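Local structure of disulfide oxidoreductase (Xylella fastidiosa, 2REM) at residues Gly17-Phe20 with Ala21-Gly25; Gln107-Pro111 with Asp112-Val116. The protein probably acts as a thiol-disulfide oxidoreductase of the DsbA subfamily, introducing disulfide bonds into proteins of the periplasm. All blocks are in the same frame, centred on the assembly; numbering follows the deposited sequence.

Interaction 1 (17-25) and interaction 2 (107-116) are two local contacts, each within one continuous piece of chain. Their centres are 33 Å apart, on opposite sides of the centre of the chain, and their nearest atoms are about 18 Å apart. Interaction 1 lies in the surface loop between strands 11-13 and 27-33 of the thioredoxin sheet. Strand 27-33 then leads toward helix 38-52, whose start carries the probable redox pair Cys37 and Cys40, with free thiols here. Interaction 2 starts helix 111-119, among the helices inserted into the thioredoxin fold in DsbA proteins. Neither contact includes a residue of the CxxC motif.

Interaction 1. Residues Gly17-Phe20 with Ala21-Gly25; sequences GRPF and APLAG
Pro19 and Leu23 meet across a turn of irregular chain. The two side chains cross at about a right angle. Leu23 turns one methyl, CD2, onto the proline ring, and CD2 lies 3.6 Å from Pro19 CB. Its branch carbon CG follows at 3.8 Å from Pro19 CG. The first torsion explains this: at chi1 -65°, Leu23 CG stands opposite its own carbonyl carbon, and the branch reaches back to the proline. The same two ring carbons also meet backbone. Ala21 O sits 3.2 Å from Pro19 CB and 3.3 Å from Pro19 CG.

Phe20 goes another way. Its CG is anti to the backbone N (chi1 -173°), and the ring leads away from 21-25. The nearest approach of the side chain to 21-25 is at its base, with Phe20 CB 3.2 Å from Ala21 N. The ring packs on Val30, Thr61 and Val63 of the sheet and meets Tyr147 edge-to-face.

The carboxylate of Glu28 takes both backbone N-H groups at the bend: OE1 from Phe20 and OE2 from Ala21. Arg59 binds Pro22 O and, weakly, Ala21 O. The side-chain contact between Pro19 and Leu23 is apolar, with Ala21 O also against the proline ring. Hydrocarbon packing joins the two sides of the turn, while its polar backbone atoms bond to charged side chains.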
loop_
_atom_site.group_PDB
_atom_site.type_symbol
_atom_site.label_atom_id
_atom_site.label_comp_id
_atom_site.label_asym_id
_atom_site.label_seq_id
_atom_site.Cartn_x
_atom_site.Cartn_y
_atom_site.Cartn_z
ATOM N N GLY A 17 15.101 4.993 9.436
ATOM C CA GLY A 17 13.809 4.975 8.756
ATOM C C GLY A 17 13.267 6.375 8.568
ATOM O O GLY A 17 13.400 7.222 9.446
ATOM N N ARG A 18 12.655 6.603 7.416
ATOM C CA ARG A 18 12.046 7.879 7.087
ATOM C C ARG A 18 10.668 7.576 6.583
ATOM O O ARG A 18 10.476 6.587 5.841
ATOM C CB ARG A 18 12.850 8.620 6.008
ATOM C CG ARG A 18 14.156 9.213 6.543
ATOM C CD ARG A 18 15.062 9.715 5.423
ATOM N NE ARG A 18 14.848 11.124 5.064
ATOM C CZ ARG A 18 13.982 11.554 4.142
ATOM N NH1 ARG A 18 13.226 10.693 3.460
ATOM N NH2 ARG A 18 13.885 12.856 3.889
ATOM N N PRO A 19 9.689 8.403 6.982
ATOM C CA PRO A 19 8.325 8.125 6.532
ATOM C C PRO A 19 8.268 8.278 5.033
ATOM O O PRO A 19 9.140 8.938 4.426
ATOM C CB PRO A 19 7.501 9.234 7.191
ATOM C CG PRO A 19 8.505 10.338 7.468
ATOM C CD PRO A 19 9.753 9.601 7.838
ATOM N N PHE A 20 7.258 7.658 4.446
ATOM C CA PHE A 20 7.030 7.772 3.014
ATOM C C PHE A 20 6.880 9.229 2.527
ATOM O O PHE A 20 7.369 9.606 1.446
ATOM C CB PHE A 20 5.801 6.977 2.641
ATOM C CG PHE A 20 5.595 6.894 1.166
ATOM C CD1 PHE A 20 4.494 7.495 0.581
ATOM C CD2 PHE A 20 6.524 6.226 0.363
ATOM C CE1 PHE A 20 4.295 7.417 -0.772
ATOM C CE2 PHE A 20 6.328 6.139 -0.998
ATOM C CZ PHE A 20 5.218 6.748 -1.565
ATOM N N ALA A 21 6.195 10.029 3.329
ATOM C CA ALA A 21 6.093 11.476 3.118
ATOM C C ALA A 21 6.352 12.182 4.457
ATOM O O ALA A 21 6.137 11.569 5.506
ATOM C CB ALA A 21 4.732 11.800 2.607
ATOM N N PRO A 22 6.811 13.463 4.436
ATOM C CA PRO A 22 7.002 14.152 5.725
ATOM C C PRO A 22 5.761 14.042 6.624
ATOM O O PRO A 22 4.626 14.086 6.129
ATOM C CB PRO A 22 7.266 15.596 5.319
ATOM C CG PRO A 22 7.911 15.484 3.958
ATOM C CD PRO A 22 7.183 14.327 3.294
ATOM N N LEU A 23 5.984 13.859 7.920
ATOM C CA LEU A 23 4.879 13.610 8.848
ATOM C C LEU A 23 3.973 14.833 9.017
ATOM O O LEU A 23 2.753 14.706 8.973
ATOM C CB LEU A 23 5.398 13.116 10.198
ATOM C CG LEU A 23 6.076 11.756 10.092
ATOM C CD1 LEU A 23 6.578 11.296 11.437
ATOM C CD2 LEU A 23 5.135 10.747 9.471
ATOM N N ALA A 24 4.578 16.004 9.194
ATOM C CA ALA A 24 3.832 17.261 9.350
ATOM C C ALA A 24 2.744 17.152 10.436
ATOM O O ALA A 24 1.553 17.387 10.164
ATOM C CB ALA A 24 3.222 17.667 8.019
ATOM N N GLY A 25 3.159 16.767 11.641
ATOM C CA GLY A 25 2.225 16.484 12.745
ATOM C C GLY A 25 1.525 15.120 12.745
ATOM O O GLY A 25 0.990 14.689 13.774
#

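Interaction 2. Residues Gln107-Pro111 with Asp112-Val116; sequences QNVGP and DELAV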
loop_
_atom_site.group_PDB
_atom_site.type_symbol
_atom_site.label_atom_id
_atom_site.label_comp_id
_atom_site.label_asym_id
_atom_site.label_seq_id
_atom_site.Cartn_x
_atom_site.Cartn_y
_atom_site.Cartn_z
ATOM N N GLN A 107 -0.091 -12.754 -14.865
ATOM C CA GLN A 107 1.013 -12.950 -15.788
ATOM C C GLN A 107 0.822 -12.123 -17.041
ATOM O O GLN A 107 -0.269 -12.083 -17.603
ATOM C CB GLN A 107 1.182 -14.434 -16.136
ATOM C CG GLN A 107 1.415 -15.324 -14.908
ATOM C CD GLN A 107 2.683 -14.980 -14.128
ATOM O OE1 GLN A 107 2.678 -14.941 -12.892
ATOM N NE2 GLN A 107 3.778 -14.742 -14.846
ATOM N N ASN A 108 1.892 -11.425 -17.420
ATOM C CA ASN A 108 1.994 -10.689 -18.679
ATOM C C ASN A 108 0.897 -9.663 -18.855
ATOM O O ASN A 108 0.531 -9.333 -19.982
ATOM C CB ASN A 108 2.016 -11.630 -19.886
ATOM C CG ASN A 108 3.183 -12.606 -19.854
ATOM O OD1 ASN A 108 4.305 -12.268 -19.437
ATOM N ND2 ASN A 108 2.918 -13.830 -20.285
ATOM N N VAL A 109 0.364 -9.172 -17.741
ATOM C CA VAL A 109 -0.606 -8.098 -17.818
ATOM C C VAL A 109 0.075 -6.875 -18.419
ATOM O O VAL A 109 1.253 -6.602 -18.167
ATOM C CB VAL A 109 -1.195 -7.733 -16.437
ATOM C CG1 VAL A 109 -0.223 -6.877 -15.662
ATOM C CG2 VAL A 109 -2.538 -7.035 -16.609
ATOM N N GLY A 110 -0.671 -6.145 -19.230
ATOM C CA GLY A 110 -0.145 -4.942 -19.825
ATOM C C GLY A 110 -1.125 -3.789 -19.772
ATOM O O GLY A 110 -2.274 -3.949 -19.329
ATOM N N PRO A 111 -0.684 -2.626 -20.266
ATOM C CA PRO A 111 -1.471 -1.427 -20.261
ATOM C C PRO A 111 -2.784 -1.633 -20.996
ATOM O O PRO A 111 -3.736 -0.955 -20.685
ATOM C CB PRO A 111 -0.581 -0.399 -20.999
ATOM C CG PRO A 111 0.404 -1.224 -21.758
ATOM C CD PRO A 111 0.633 -2.422 -20.904
ATOM N N ASP A 112 -2.876 -2.565 -21.944
ATOM C CA ASP A 112 -4.200 -2.691 -22.567
ATOM C C ASP A 112 -5.256 -3.471 -21.781
ATOM O O ASP A 112 -6.416 -3.077 -21.805
ATOM C CB ASP A 112 -4.196 -2.929 -24.091
ATOM C CG ASP A 112 -3.498 -4.187 -24.503
ATOM O OD1 ASP A 112 -2.547 -4.076 -25.325
ATOM O OD2 ASP A 112 -3.916 -5.273 -24.039
ATOM N N GLU A 113 -4.870 -4.521 -21.061
ATOM C CA GLU A 113 -5.788 -5.150 -20.117
ATOM C C GLU A 113 -6.110 -4.105 -19.048
ATOM O O GLU A 113 -7.228 -4.020 -18.587
ATOM C CB GLU A 113 -5.163 -6.347 -19.411
ATOM C CG GLU A 113 -5.112 -7.644 -20.208
ATOM C CD GLU A 113 -3.769 -7.866 -20.874
ATOM O OE1 GLU A 113 -2.843 -7.036 -20.696
ATOM O OE2 GLU A 113 -3.648 -8.879 -21.588
ATOM N N LEU A 114 -5.107 -3.331 -18.647
ATOM C CA LEU A 114 -5.314 -2.413 -17.541
ATOM C C LEU A 114 -6.199 -1.270 -17.988
ATOM O O LEU A 114 -7.086 -0.841 -17.251
ATOM C CB LEU A 114 -3.993 -1.917 -16.962
ATOM C CG LEU A 114 -3.161 -2.992 -16.221
ATOM C CD1 LEU A 114 -1.796 -2.424 -15.870
ATOM C CD2 LEU A 114 -3.920 -3.490 -14.965
ATOM N N ALA A 115 -5.962 -0.771 -19.191
ATOM C CA ALA A 115 -6.778 0.336 -19.689
ATOM C C ALA A 115 -8.236 -0.091 -19.780
ATOM O O ALA A 115 -9.131 0.703 -19.477
ATOM C CB ALA A 115 -6.262 0.866 -21.023
ATOM N N VAL A 116 -8.485 -1.345 -20.179
ATOM C CA VAL A 116 -9.861 -1.830 -20.295
ATOM C C VAL A 116 -10.479 -1.816 -18.910
ATOM O O VAL A 116 -11.585 -1.346 -18.748
ATOM C CB VAL A 116 -9.954 -3.237 -20.960
ATOM C CG1 VAL A 116 -11.346 -3.824 -20.824
ATOM C CG2 VAL A 116 -9.572 -3.138 -22.430
#
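Glu113 folds back over the start of its own helix and meets Gly110. Its carboxylate oxygen OE1 accepts the N-H of Gly110 at 2.8 Å, with an N-H...O angle of 148°. The donor comes nearly along the C-O axis. A bend at chi2 (97°) turns the carboxylate back to this backbone N.

Val109 lies across the aliphatic root of Glu113, and the two side chains cross obliquely. The touching branch is CG2, 3.9 Å from Glu113 CB. The same methyl also faces Leu114, with Val109 CG2 4.1 Å from Leu114 CG. One valine branch thus bridges a partly exposed acid and a buried leucine. Leu114 also leans on backbone: its CG is 3.4 Å from Gly110 O.

Gly110 O accepts the N-H of Leu114, with Leu114 N 3.0 Å away and in the carbonyl plane. At the next residue, Ala115 N bonds to Pro111 O at 2.7 Å, and the donor is tilted 33° from the carbonyl plane. The methyl of Ala115 is pressed on the same oxygen, with CB 3.1 Å from Pro111 O.

Outward from the contact, Leu114 and Ala115 pack on helix 125-132, and Val109 on Pro73 and Phe74 of helix 71-83. Gly110 is the N-cap, and Glu113 stands three residues on. Its bond to the N-cap N-H is one half of a capping box; glycine has no side chain for the return bond. Such a start is typical of an alpha-helix N-terminus, here in the helical insertion of a DsbA-type thioredoxin fold.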